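PDB 6JPK: aspartate aminotransferase, cytoplasmic from Schizosaccharomyces pombe 972h-, which catalyses the pyridoxal-phosphate-dependent transfer of the amino group of L-aspartate to 2-oxoglutarate, giving oxaloacetate and L-glutamate. Local coordinates for residues W202-F206 and W235-F240; I174-P178 and S208-H214; V33-V37 and H375-S379; R331-R335 and D348-I354; V100-Q104 and L281-C285. The protein carries 1 engineered substitution. All coordinates share one frame; numbering follows the deposited sequence.

Contact 1 of 5, residues W202-F206 and W235-F240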
# COMPACT_ATOMS: atom_id res chain seq x y z
N TRP A 202 6.60 21.22 -25.81
CA TRP A 202 7.33 20.17 -25.09
C TRP A 202 8.80 20.15 -25.49
O TRP A 202 9.68 19.98 -24.63
CB TRP A 202 6.72 18.80 -25.37
CG TRP A 202 5.65 18.35 -24.43
CD1 TRP A 202 4.38 17.95 -24.76
CD2 TRP A 202 5.77 18.17 -23.01
NE1 TRP A 202 3.70 17.56 -23.63
CE2 TRP A 202 4.53 17.68 -22.55
CE3 TRP A 202 6.80 18.39 -22.10
CZ2 TRP A 202 4.30 17.42 -21.20
CZ3 TRP A 202 6.57 18.11 -20.77
CH2 TRP A 202 5.32 17.64 -20.32
N LEU A 203 9.09 20.24 -26.79
CA LEU A 203 10.47 20.17 -27.24
C LEU A 203 11.29 21.32 -26.65
O LEU A 203 12.44 21.12 -26.23
CB LEU A 203 10.53 20.21 -28.77
CG LEU A 203 9.89 19.03 -29.51
CD1 LEU A 203 10.00 19.25 -31.01
CD2 LEU A 203 10.54 17.71 -29.10
N SER A 204 10.71 22.51 -26.61
CA SER A 204 11.39 23.64 -25.98
C SER A 204 11.52 23.44 -24.46
O SER A 204 12.54 23.81 -23.87
CB SER A 204 10.63 24.92 -26.31
OG SER A 204 11.03 26.00 -25.48
N ILE A 205 10.51 22.85 -23.83
CA ILE A 205 10.60 22.53 -22.40
C ILE A 205 11.75 21.55 -22.15
O ILE A 205 12.55 21.73 -21.22
CB ILE A 205 9.26 21.98 -21.88
CG1 ILE A 205 8.22 23.09 -21.78
CG2 ILE A 205 9.44 21.31 -20.52
CD1 ILE A 205 6.80 22.56 -21.61
N PHE A 206 11.84 20.50 -22.96
CA PHE A 206 12.91 19.52 -22.79
C PHE A 206 14.28 20.15 -22.97
O PHE A 206 15.22 19.88 -22.21
CB PHE A 206 12.74 18.35 -23.77
CG PHE A 206 11.54 17.49 -23.49
CD1 PHE A 206 11.05 17.36 -22.20
CD2 PHE A 206 10.91 16.81 -24.52
CE1 PHE A 206 9.95 16.56 -21.94
CE2 PHE A 206 9.80 16.00 -24.27
CZ PHE A 206 9.32 15.88 -22.98
N TRP A 235 3.56 10.07 -25.60
CA TRP A 235 4.48 10.71 -26.55
C TRP A 235 5.60 11.48 -25.83
O TRP A 235 6.76 11.40 -26.23
CB TRP A 235 3.72 11.66 -27.49
CG TRP A 235 4.67 12.36 -28.44
CD1 TRP A 235 5.08 11.90 -29.66
CD2 TRP A 235 5.36 13.59 -28.21
NE1 TRP A 235 5.97 12.80 -30.21
CE2 TRP A 235 6.16 13.84 -29.34
CE3 TRP A 235 5.37 14.52 -27.15
CZ2 TRP A 235 6.98 14.98 -29.46
CZ3 TRP A 235 6.19 15.65 -27.27
CH2 TRP A 235 6.97 15.87 -28.42
N ALA A 236 5.25 12.23 -24.79
CA ALA A 236 6.25 13.06 -24.11
C ALA A 236 7.33 12.21 -23.45
O ALA A 236 8.52 12.55 -23.52
CB ALA A 236 5.58 13.97 -23.08
N LEU A 237 6.93 11.11 -22.80
CA LEU A 237 7.86 10.15 -22.24
C LEU A 237 8.85 9.65 -23.27
O LEU A 237 10.06 9.59 -23.03
CB LEU A 237 7.11 8.94 -21.68
CG LEU A 237 6.87 8.82 -20.20
CD1 LEU A 237 6.08 10.02 -19.75
CD2 LEU A 237 6.12 7.52 -19.95
N ASN A 238 8.33 9.21 -24.42
CA ASN A 238 9.19 8.60 -25.42
C ASN A 238 10.04 9.64 -26.13
O ASN A 238 11.14 9.32 -26.60
CB ASN A 238 8.34 7.79 -26.40
CG ASN A 238 7.87 6.48 -25.78
OD1 ASN A 238 8.64 5.53 -25.67
ND2 ASN A 238 6.63 6.45 -25.33
N GLU A 239 9.56 10.87 -26.21
CA GLU A 239 10.40 11.92 -26.77
C GLU A 239 11.60 12.19 -25.87
O GLU A 239 12.73 12.37 -26.34
CB GLU A 239 9.59 13.20 -26.99
CG GLU A 239 10.26 14.18 -27.95
CD GLU A 239 10.34 13.66 -29.40
OE1 GLU A 239 9.65 12.67 -29.76
OE2 GLU A 239 11.10 14.26 -30.18
N PHE A 240 11.37 12.19 -24.55
CA PHE A 240 12.45 12.46 -23.61
C PHE A 240 13.52 11.39 -23.66
O PHE A 240 14.70 11.69 -23.43
CB PHE A 240 11.89 12.62 -22.19
CG PHE A 240 12.89 13.19 -21.22
CD1 PHE A 240 13.21 14.54 -21.24
CD2 PHE A 240 13.53 12.38 -20.29
CE1 PHE A 240 14.14 15.07 -20.36
CE2 PHE A 240 14.46 12.90 -19.40
CZ PHE A 240 14.77 14.25 -19.44

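Contact 2 of 5, residues I174-P178 and S208-H214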
# COMPACT_ATOMS: atom_id res chain seq x y z
N ILE A 174 11.95 27.21 -15.48
CA ILE A 174 12.94 26.17 -15.76
C ILE A 174 14.33 26.77 -15.90
O ILE A 174 15.31 26.26 -15.34
CB ILE A 174 12.55 25.37 -17.01
CG1 ILE A 174 11.29 24.53 -16.74
CG2 ILE A 174 13.73 24.48 -17.46
CD1 ILE A 174 10.67 23.91 -17.98
N LYS A 175 14.45 27.89 -16.63
CA LYS A 175 15.77 28.45 -16.87
C LYS A 175 16.38 29.06 -15.61
O LYS A 175 17.60 29.02 -15.45
CB LYS A 175 15.70 29.50 -17.98
CG LYS A 175 15.26 28.96 -19.32
CD LYS A 175 15.00 30.12 -20.28
CE LYS A 175 14.85 29.65 -21.71
NZ LYS A 175 14.23 30.69 -22.58
N SER A 176 15.57 29.60 -14.71
CA SER A 176 16.12 30.29 -13.54
C SER A 176 16.28 29.39 -12.33
O SER A 176 16.97 29.77 -11.38
CB SER A 176 15.24 31.50 -13.17
OG SER A 176 13.95 31.06 -12.81
N ALA A 177 15.66 28.22 -12.31
CA ALA A 177 15.79 27.32 -11.18
C ALA A 177 17.24 26.84 -11.08
O ALA A 177 17.92 26.69 -12.10
CB ALA A 177 14.85 26.12 -11.32
N PRO A 178 17.73 26.62 -9.86
CA PRO A 178 19.10 26.11 -9.69
C PRO A 178 19.32 24.84 -10.50
O PRO A 178 18.43 24.00 -10.62
CB PRO A 178 19.19 25.84 -8.19
CG PRO A 178 18.19 26.82 -7.58
CD PRO A 178 17.06 26.87 -8.57
N SER A 208 15.28 23.23 -22.38
CA SER A 208 15.70 24.02 -21.23
C SER A 208 15.94 23.16 -20.00
O SER A 208 16.85 23.44 -19.21
CB SER A 208 14.66 25.11 -20.94
OG SER A 208 14.67 26.08 -21.97
N LEU A 209 15.13 22.09 -19.81
CA LEU A 209 15.38 21.16 -18.71
C LEU A 209 16.77 20.54 -18.82
O LEU A 209 17.48 20.40 -17.81
CB LEU A 209 14.32 20.06 -18.68
CG LEU A 209 12.90 20.39 -18.21
CD1 LEU A 209 11.93 19.29 -18.66
CD2 LEU A 209 12.84 20.55 -16.69
N LEU A 210 17.18 20.14 -20.03
CA LEU A 210 18.52 19.56 -20.19
C LEU A 210 19.61 20.61 -20.05
O LEU A 210 20.67 20.33 -19.48
CB LEU A 210 18.63 18.87 -21.55
CG LEU A 210 17.51 17.89 -21.87
CD1 LEU A 210 17.43 17.74 -23.36
CD2 LEU A 210 17.70 16.56 -21.20
N SER A 211 19.38 21.82 -20.57
CA SER A 211 20.38 22.88 -20.45
C SER A 211 20.68 23.21 -18.99
O SER A 211 21.81 23.57 -18.65
CB SER A 211 19.90 24.13 -21.18
OG SER A 211 20.90 25.12 -21.16
N ARG A 212 19.69 23.08 -18.11
CA ARG A 212 19.86 23.32 -16.68
C ARG A 212 20.15 22.05 -15.90
O ARG A 212 20.28 22.11 -14.67
CB ARG A 212 18.63 24.01 -16.11
CG ARG A 212 18.42 25.43 -16.62
CD ARG A 212 19.60 26.33 -16.26
NE ARG A 212 19.52 26.80 -14.87
CZ ARG A 212 20.46 27.52 -14.26
NH1 ARG A 212 21.59 27.84 -14.90
NH2 ARG A 212 20.27 27.91 -13.01
N LYS A 213 20.24 20.90 -16.58
CA LYS A 213 20.62 19.63 -15.95
C LYS A 213 19.64 19.24 -14.84
O LYS A 213 20.04 18.64 -13.83
CB LYS A 213 22.05 19.68 -15.40
CG LYS A 213 23.07 20.29 -16.37
CD LYS A 213 24.48 20.21 -15.80
CE LYS A 213 25.44 21.09 -16.59
NZ LYS A 213 25.47 20.72 -18.03
N HIS A 214 18.36 19.57 -15.01
CA HIS A 214 17.36 19.21 -14.02
C HIS A 214 17.08 17.71 -14.08
O HIS A 214 17.29 17.06 -15.11
CB HIS A 214 16.06 19.98 -14.27
CG HIS A 214 16.19 21.47 -14.09
ND1 HIS A 214 16.92 22.04 -13.07
CD2 HIS A 214 15.66 22.50 -14.80
CE1 HIS A 214 16.85 23.36 -13.17
NE2 HIS A 214 16.08 23.66 -14.21

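Contact 3 of 5, residues V33-V37 and H375-S379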
# COMPACT_ATOMS: atom_id res chain seq x y z
N VAL A 33 -25.92 18.11 -8.97
CA VAL A 33 -24.89 17.41 -9.73
C VAL A 33 -23.58 17.49 -8.94
O VAL A 33 -23.20 18.58 -8.49
CB VAL A 33 -24.69 18.00 -11.14
CG1 VAL A 33 -23.65 17.18 -11.95
CG2 VAL A 33 -26.03 18.09 -11.89
N ASN A 34 -22.91 16.36 -8.77
CA ASN A 34 -21.57 16.34 -8.16
C ASN A 34 -20.55 16.40 -9.29
O ASN A 34 -20.33 15.41 -10.00
CB ASN A 34 -21.36 15.10 -7.30
CG ASN A 34 -20.06 15.17 -6.50
OD1 ASN A 34 -19.18 15.97 -6.81
ND2 ASN A 34 -19.94 14.33 -5.49
N MET A 35 -19.93 17.56 -9.47
CA MET A 35 -18.91 17.71 -10.50
C MET A 35 -17.51 17.69 -9.93
O MET A 35 -16.59 18.27 -10.51
CB MET A 35 -19.16 18.99 -11.30
CG MET A 35 -20.17 18.77 -12.41
SD MET A 35 -21.21 20.21 -12.55
CE MET A 35 -20.09 21.36 -13.32
N SER A 36 -17.31 17.02 -8.80
CA SER A 36 -15.99 16.89 -8.22
C SER A 36 -15.53 15.44 -8.14
O SER A 36 -14.48 15.17 -7.56
CB SER A 36 -15.96 17.53 -6.82
OG SER A 36 -16.77 16.77 -5.94
N VAL A 37 -16.29 14.50 -8.73
CA VAL A 37 -15.97 13.08 -8.60
C VAL A 37 -14.71 12.79 -9.40
O VAL A 37 -14.63 13.08 -10.59
CB VAL A 37 -17.15 12.19 -9.05
CG1 VAL A 37 -18.44 12.59 -8.34
CG2 VAL A 37 -17.38 12.20 -10.57
N HIS A 375 -27.32 24.08 -7.79
CA HIS A 375 -26.98 22.88 -7.03
C HIS A 375 -25.89 22.07 -7.71
O HIS A 375 -25.91 20.83 -7.71
CB HIS A 375 -28.24 22.04 -6.79
CG HIS A 375 -29.38 22.86 -6.27
ND1 HIS A 375 -29.52 23.16 -4.94
CD2 HIS A 375 -30.36 23.52 -6.92
CE1 HIS A 375 -30.58 23.93 -4.78
NE2 HIS A 375 -31.11 24.17 -5.97
N LEU A 376 -24.93 22.77 -8.32
CA LEU A 376 -23.73 22.17 -8.88
C LEU A 376 -22.62 22.26 -7.86
O LEU A 376 -22.34 23.36 -7.34
CB LEU A 376 -23.28 22.88 -10.16
CG LEU A 376 -24.34 23.14 -11.22
CD1 LEU A 376 -23.65 23.72 -12.42
CD2 LEU A 376 -25.06 21.84 -11.57
N TYR A 377 -21.95 21.14 -7.60
CA TYR A 377 -20.93 21.04 -6.56
C TYR A 377 -19.57 20.77 -7.21
O TYR A 377 -19.33 19.68 -7.76
CB TYR A 377 -21.33 19.96 -5.55
CG TYR A 377 -22.49 20.45 -4.70
CD1 TYR A 377 -23.81 20.38 -5.16
CD2 TYR A 377 -22.25 21.04 -3.47
CE1 TYR A 377 -24.85 20.87 -4.39
CE2 TYR A 377 -23.27 21.52 -2.70
CZ TYR A 377 -24.56 21.45 -3.16
OH TYR A 377 -25.54 21.96 -2.35
N PHE A 378 -18.69 21.77 -7.17
CA PHE A 378 -17.34 21.64 -7.71
C PHE A 378 -16.44 22.67 -7.02
O PHE A 378 -16.91 23.53 -6.26
CB PHE A 378 -17.31 21.76 -9.24
CG PHE A 378 -17.90 23.04 -9.81
CD1 PHE A 378 -19.27 23.26 -9.84
CD2 PHE A 378 -17.07 24.01 -10.38
CE1 PHE A 378 -19.81 24.43 -10.39
CE2 PHE A 378 -17.60 25.17 -10.94
CZ PHE A 378 -18.97 25.38 -10.95
N SER A 379 -15.14 22.57 -7.30
CA SER A 379 -14.13 23.30 -6.54
C SER A 379 -14.19 24.80 -6.82
O SER A 379 -14.48 25.24 -7.94
CB SER A 379 -12.73 22.79 -6.89
OG SER A 379 -12.66 21.37 -6.87
O HOH W 1 -14.44 19.99 -8.86

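Contact 4 of 5, residues R331-R335 and D348-I354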
# COMPACT_ATOMS: atom_id res chain seq x y z
N ARG A 331 -17.42 17.47 -23.37
CA ARG A 331 -16.73 18.75 -23.55
C ARG A 331 -17.32 19.52 -24.72
O ARG A 331 -17.54 20.74 -24.64
CB ARG A 331 -15.23 18.52 -23.76
CG ARG A 331 -14.46 18.06 -22.53
CD ARG A 331 -12.98 17.80 -22.89
NE ARG A 331 -12.18 17.47 -21.70
CZ ARG A 331 -11.75 18.38 -20.82
NH1 ARG A 331 -12.05 19.66 -20.97
NH2 ARG A 331 -11.04 18.00 -19.77
N LYS A 332 -17.59 18.82 -25.83
CA LYS A 332 -18.19 19.44 -26.99
C LYS A 332 -19.60 19.94 -26.69
O LYS A 332 -19.97 21.04 -27.11
CB LYS A 332 -18.21 18.45 -28.16
CG LYS A 332 -19.00 18.92 -29.37
CD LYS A 332 -19.14 17.82 -30.43
CE LYS A 332 -19.95 18.31 -31.63
NZ LYS A 332 -20.31 17.21 -32.58
N ARG A 333 -20.41 19.14 -25.98
CA ARG A 333 -21.77 19.57 -25.65
C ARG A 333 -21.74 20.82 -24.79
O ARG A 333 -22.46 21.80 -25.05
CB ARG A 333 -22.53 18.46 -24.92
CG ARG A 333 -22.97 17.26 -25.78
CD ARG A 333 -24.16 17.58 -26.70
NE ARG A 333 -25.32 18.07 -25.97
CZ ARG A 333 -26.15 17.29 -25.28
NH1 ARG A 333 -25.94 15.98 -25.23
NH2 ARG A 333 -27.19 17.82 -24.64
N LEU A 334 -20.91 20.82 -23.74
CA LEU A 334 -20.83 21.98 -22.86
C LEU A 334 -20.39 23.23 -23.62
O LEU A 334 -21.04 24.28 -23.54
CB LEU A 334 -19.86 21.68 -21.70
CG LEU A 334 -19.73 22.79 -20.66
CD1 LEU A 334 -21.10 23.16 -20.09
CD2 LEU A 334 -18.77 22.36 -19.55
N ARG A 335 -19.31 23.12 -24.40
CA ARG A 335 -18.84 24.26 -25.18
C ARG A 335 -19.88 24.72 -26.19
O ARG A 335 -20.13 25.93 -26.33
CB ARG A 335 -17.53 23.92 -25.90
CG ARG A 335 -17.00 25.07 -26.77
CD ARG A 335 -16.52 24.58 -28.13
NE ARG A 335 -16.13 25.67 -29.03
CZ ARG A 335 -16.85 26.08 -30.07
NH1 ARG A 335 -18.02 25.51 -30.35
NH2 ARG A 335 -16.41 27.08 -30.84
N ASP A 348 -13.39 27.92 -25.99
CA ASP A 348 -12.65 26.88 -26.70
C ASP A 348 -11.69 26.11 -25.81
O ASP A 348 -11.30 25.00 -26.17
CB ASP A 348 -11.90 27.50 -27.88
CG ASP A 348 -12.85 28.06 -28.92
OD1 ASP A 348 -12.94 29.31 -29.05
OD2 ASP A 348 -13.54 27.26 -29.58
N HIS A 349 -11.31 26.65 -24.65
CA HIS A 349 -10.46 25.89 -23.74
C HIS A 349 -11.16 24.62 -23.26
O HIS A 349 -10.50 23.63 -22.96
CB HIS A 349 -10.04 26.75 -22.54
CG HIS A 349 -11.19 27.28 -21.74
ND1 HIS A 349 -12.05 28.26 -22.21
CD2 HIS A 349 -11.62 26.99 -20.48
CE1 HIS A 349 -12.95 28.54 -21.29
NE2 HIS A 349 -12.72 27.78 -20.23
N ILE A 350 -12.50 24.64 -23.19
CA ILE A 350 -13.24 23.45 -22.78
C ILE A 350 -12.92 22.27 -23.70
O ILE A 350 -12.76 21.14 -23.24
CB ILE A 350 -14.75 23.72 -22.75
CG1 ILE A 350 -15.10 24.87 -21.80
CG2 ILE A 350 -15.49 22.45 -22.33
CD1 ILE A 350 -14.71 24.62 -20.35
N THR A 351 -12.84 22.51 -25.01
CA THR A 351 -12.54 21.42 -25.93
C THR A 351 -11.05 21.31 -26.27
O THR A 351 -10.64 20.29 -26.83
CB THR A 351 -13.38 21.56 -27.22
OG1 THR A 351 -13.18 22.84 -27.80
CG2 THR A 351 -14.89 21.39 -26.91
N GLN A 352 -10.22 22.31 -25.91
CA GLN A 352 -8.78 22.19 -26.10
C GLN A 352 -8.12 21.41 -24.97
O GLN A 352 -7.05 20.81 -25.18
CB GLN A 352 -8.14 23.58 -26.22
CG GLN A 352 -8.45 24.26 -27.54
CD GLN A 352 -8.20 25.75 -27.50
OE1 GLN A 352 -8.11 26.35 -26.43
NE2 GLN A 352 -8.10 26.36 -28.67
N GLN A 353 -8.73 21.38 -23.80
CA GLN A 353 -8.31 20.53 -22.71
C GLN A 353 -8.64 19.06 -22.99
O GLN A 353 -9.46 18.73 -23.87
CB GLN A 353 -8.98 20.98 -21.41
CG GLN A 353 -8.55 22.39 -20.95
CD GLN A 353 -9.53 22.99 -19.95
OE1 GLN A 353 -10.51 22.34 -19.57
NE2 GLN A 353 -9.28 24.21 -19.51
N ILE A 354 -8.03 18.17 -22.21
CA ILE A 354 -8.18 16.74 -22.42
C ILE A 354 -8.17 16.04 -21.06
O ILE A 354 -7.59 16.54 -20.09
CB ILE A 354 -7.06 16.20 -23.34
CG1 ILE A 354 -7.40 14.82 -23.91
CG2 ILE A 354 -5.72 16.15 -22.60
CD1 ILE A 354 -6.53 14.44 -25.10

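Contact 5 of 5, residues V100-Q104 and L281-C285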
# COMPACT_ATOMS: atom_id res chain seq x y z
N VAL A 100 15.43 -0.64 -17.23
CA VAL A 100 14.30 -0.08 -16.49
C VAL A 100 14.16 -0.83 -15.18
O VAL A 100 13.98 -2.06 -15.18
CB VAL A 100 12.99 -0.12 -17.31
CG1 VAL A 100 11.85 0.55 -16.54
CG2 VAL A 100 13.17 0.56 -18.65
N ALA A 101 14.26 -0.11 -14.06
CA ALA A 101 13.95 -0.66 -12.74
C ALA A 101 12.49 -0.36 -12.46
O ALA A 101 12.10 0.80 -12.36
CB ALA A 101 14.85 -0.05 -11.67
N SER A 102 11.67 -1.41 -12.36
CA SER A 102 10.22 -1.27 -12.22
C SER A 102 9.78 -1.86 -10.89
O SER A 102 10.13 -3.00 -10.57
CB SER A 102 9.47 -1.95 -13.37
OG SER A 102 9.86 -1.40 -14.63
N MET A 103 9.01 -1.09 -10.13
CA MET A 103 8.51 -1.52 -8.83
C MET A 103 6.99 -1.36 -8.84
O MET A 103 6.49 -0.23 -8.89
CB MET A 103 9.14 -0.70 -7.71
CG MET A 103 10.64 -0.91 -7.58
SD MET A 103 10.99 -2.16 -6.33
CE MET A 103 9.99 -1.46 -5.00
N GLN A 104 6.28 -2.47 -8.78
CA GLN A 104 4.83 -2.40 -8.60
C GLN A 104 4.55 -1.66 -7.30
O GLN A 104 5.20 -1.90 -6.28
CB GLN A 104 4.22 -3.80 -8.57
CG GLN A 104 2.72 -3.83 -8.33
CD GLN A 104 2.19 -5.24 -8.23
OE1 GLN A 104 2.79 -6.19 -8.76
NE2 GLN A 104 1.05 -5.39 -7.55
N LEU A 281 17.38 -0.35 -8.19
CA LEU A 281 16.33 -1.32 -7.86
C LEU A 281 16.53 -1.89 -6.46
O LEU A 281 15.58 -1.99 -5.68
CB LEU A 281 16.29 -2.44 -8.90
CG LEU A 281 15.22 -3.50 -8.68
CD1 LEU A 281 13.82 -2.91 -8.74
CD2 LEU A 281 15.38 -4.61 -9.72
N SER A 282 17.78 -2.24 -6.11
CA SER A 282 18.03 -2.83 -4.79
C SER A 282 17.65 -1.86 -3.67
O SER A 282 17.14 -2.28 -2.62
CB SER A 282 19.50 -3.25 -4.67
OG SER A 282 20.38 -2.14 -4.60
N GLN A 283 17.90 -0.56 -3.87
CA GLN A 283 17.55 0.43 -2.85
C GLN A 283 16.05 0.69 -2.80
O GLN A 283 15.51 0.96 -1.72
CB GLN A 283 18.29 1.74 -3.11
CG GLN A 283 19.79 1.60 -2.97
CD GLN A 283 20.20 1.19 -1.57
OE1 GLN A 283 19.45 1.39 -0.61
NE2 GLN A 283 21.38 0.60 -1.45
N LEU A 284 15.37 0.65 -3.96
CA LEU A 284 13.92 0.79 -3.98
C LEU A 284 13.25 -0.34 -3.22
O LEU A 284 12.21 -0.14 -2.59
CB LEU A 284 13.42 0.83 -5.43
CG LEU A 284 13.80 2.06 -6.26
CD1 LEU A 284 13.46 1.82 -7.70
CD2 LEU A 284 13.06 3.31 -5.74
N CYS A 285 13.83 -1.55 -3.29
CA CYS A 285 13.29 -2.69 -2.55
C CYS A 285 13.40 -2.49 -1.05
O CYS A 285 12.54 -2.97 -0.30
CB CYS A 285 14.02 -3.97 -2.97
SG CYS A 285 13.53 -4.55 -4.63

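Contact 1 of 5, residues W202-F206 and W235-F240
Ala236 O accepts the backbone N-H of Phe240 one turn on (Phe240 N to Ala236 O, 3.1 Å) and is also approached by ring carbon CZ of Phe206, from the other helix, which comes to 3.5 Å from Ala236 O. No hydrogen bond crosses between 202-206 and 235-240; the contact is mainly rings and aliphatic groups. Phe206 and Phe240 form a T-shaped pair, planes at 61°, in which the edge of Phe240 points at the face of Phe206 and the two CD1 atoms, of Phe206 and Phe240, come within 3.7 Å. Trp202 O lies over the opposite face of Phe206, so this ring is sandwiched between a carbonyl of its own helix and the neighbouring aromatic. A turn earlier, the methyl group of Ala236 sits over the indole of Trp202 in a CH-pi contact, Ala236 CB lying 4.1 Å from the centroid of the five-membered ring. With CG anti to the backbone N (chi1 178°), Trp235 extends toward the other helix and brings the edge of its indole to Trp202, CZ3 of Trp235 meeting Trp202 CB at 3.7 Å. Glu239 CB touches Phe206, and Leu203 CD2 rests against Glu239, 3.7 Å from its CG, while the Glu239 carboxylate forms a salt bridge with Lys242. Both helices lie against strand 215-220, Phe206 on Phe218 and Phe240 on Val216; their short axes cross at -43°, 11.0 Å apart, and Ile205 turns from the contact toward helix 167-176.

Contact 2 of 5, residues I174-P178 and S208-H214
The imidazole of His214 and the guanidinium of Arg212 are both met by carbonyl groups of 174-178. Around the His214 ring, Ile174 O, Ala177 O and Pro178 O lie at the edge, near its plane, while Arg212 CB rests over one face. The guanidinium has Ala177 O at its edge and Lys175 O over a face; although Lys175 O is 3.0 Å from Arg212 NE, its angle is too poor for a hydrogen bond. His214 NE2 gives a nearly straight bond (172°) to Ile174 O at 2.9 Å, on a lone pair and in the carbonyl plane. The bond probably stands in for the helical donor four residues on, as Pro178 has no N-H. Helix 199-211 is the connection between the adjacent parallel strands 182-186 and 215-220, a beta-alpha-beta crossover, and closes with a Schellman motif at Lys213, whose phi is positive; His214 N bonds back to Leu209 O at 3.1 Å. Bends at chi2 and chi3 (-61° and -81°) fold Arg212 so that it grips Ala177 O side-on, NH2 at 2.8 Å from Ala177 O and the more strongly bent NE bond at 3.2 Å from Ala177 O. A leucine at Arg212 would probably leave Ala177 O without both donors from this segment and let the end of 174-178 shift. Beside these bonds, Ile174 CG2 packs against the turn of Ser208 and Leu209, 3.7 Å from Ser208 CB, and Lys175 CE reaches Ser208 OG at 3.6 Å. His214 O is hydrogen-bonded to Tyr4 OH of the second subunit.

Contact 3 of 5, residues V33-V37 and H375-S379
Val33 and Asn34 pair with Leu376 and Tyr377 as a two-stranded parallel sheet that brings an early part of the chain together with a late one. Three backbone bonds hold it: Val33 N to His375 O and Tyr377 N to Val33 O, both 3.0 Å, then Met35 N to Tyr377 O at 2.8 Å. Within 33-37 a side chain closes a turn. Asn34 OD1 accepts from Ser36 N, an Asx turn, and also from Ser36 OG at 2.7 Å, the hydroxyl lying in the carbonyl plane on a lone pair. Asn34 CG is anti to the backbone N (chi1 -172°), which carries the amide toward the residues that follow. A leucine in place of Asn34 would probably leave both Ser36 donors without this acceptor and the turn less fixed. The turn lies beside the substrate site: the side chain of Ser36 is about 4 Å from that of Arg383, which by similarity binds L-aspartate. Among apolar contacts, Val33 and Leu376 share one face of the sheet and lie side by side, CB of Val33 against CD2 of Leu376; Leu376 also packs on helix 394-407. Beyond the paired residues Met35, bent at chi2 and chi3, makes a Met-aromatic contact with Phe378: its CE lies over one ring face, while SD is oblique to it. On the face of Asn34, Tyr377 packs on helix 16-26 and its OH is hydrogen-bonded to Asp27. A water bridges the two segments, donating to Met35 O at 3.2 Å and accepting from Ser379 N at 3.1 Å.

Contact 4 of 5, residues R331-R335 and D348-I354
Arg331 runs along the carbonyl end of helix 349-352, its first atoms lying beside Ile350. CB and CG of Arg331 are both 3.6 Å from Ile350 O, and CD comes to 3.4 Å from Ile350 O. The chain is extended from CG to NE (chi2 177°, chi3 175°), so it passes this oxygen and delivers the guanidinium beyond it, NE lying 3.7 Å from Gln353 O. NH1 then turns back to donate to Ile350 O at 2.8 Å, in the carbonyl plane, and gives a second, weak bond to Gln353 OE1, which is also hydrogen-bonded to Ser358 OG. Gln353 O and Ile354 N lie over one face of the guanidinium, while NH2 bonds to Gly355 O and Phe357 O. One turn on, Arg335 makes a side-on salt bridge with Asp348, NE and NH2 of Arg335 both reaching Asp348 OD2 at 3.1 Å, from the same face of the carboxylate. Thr351 CG2 packs between the two arginines, 3.5 Å from Arg331 O and against Arg335 CB. They are held differently. Arg335, partly exposed, meets a formal negative charge. Arg331 is buried among neutral carbonyl oxygens, including one from a helix C-terminus, which probably offset its positive charge; the bonds tie 348-354 to helix 310-340.

Contact 5 of 5, residues V100-Q104 and L281-C285
Met103 and Ala101, on the outermost strand of an eight-stranded mixed sheet, pack against helix 274-289 in plain strand-helix packing. The short axes of 100-104 and 281-285 run nearly parallel, 16° apart, with a closest approach of 9.0 Å. Met103 carries the tight part. Its chain is bent at chi2 (-96°) and chi3, which folds the thioether over the helix: CG meets Leu284 CD1 at 3.9 Å, SD meets Leu281 CD1 at 3.8 Å, and the methyl CE reaches Leu284 O at 3.5 Å. Leu281 and Leu284 come from neighbouring turns, and the sulfur rests against both; Met103 also packs on Leu114 of helix 107-127. The Ala101 end is thinner, with one methyl against one methylene, CB of Ala101 3.9 Å from CB of Leu281. Ser102 turns to the other side of the strand, where its OG bonds to His268 ND1. Ser282 faces away from the strand; its OG and Gln283 NE2 bond to Ala12 N and Glu10 O, respectively, of the second subunit. Back in the tight part, the two sulfur atoms stand close, Met103 SD 3.9 Å from Cys285 SG.

In the fold
Contacts 1 and 2 share helix 199-211 and touch, Ile205 meeting Ile174 and Phe240 meeting Leu210; contact 1 is aromatic packing, contact 2 a set of bonds to the carbonyls at a helix end. Contact 5 packs a helix on the outermost strand of the large mixed sheet that contacts 1 and 2 also adjoin and, like contact 2, touches the second subunit. Contacts 3 and 4 lie near each other, about 6 Å between nearest atoms; contact 3 is on the opposite side of the chain's centre from contacts 1, 2 and 5. Contact 3 is buried and rests on backbone pairing, whereas the other four are partly buried. Contact 4 relies on arginines; contacts 1 and 5 have no hydrogen bond between their segments.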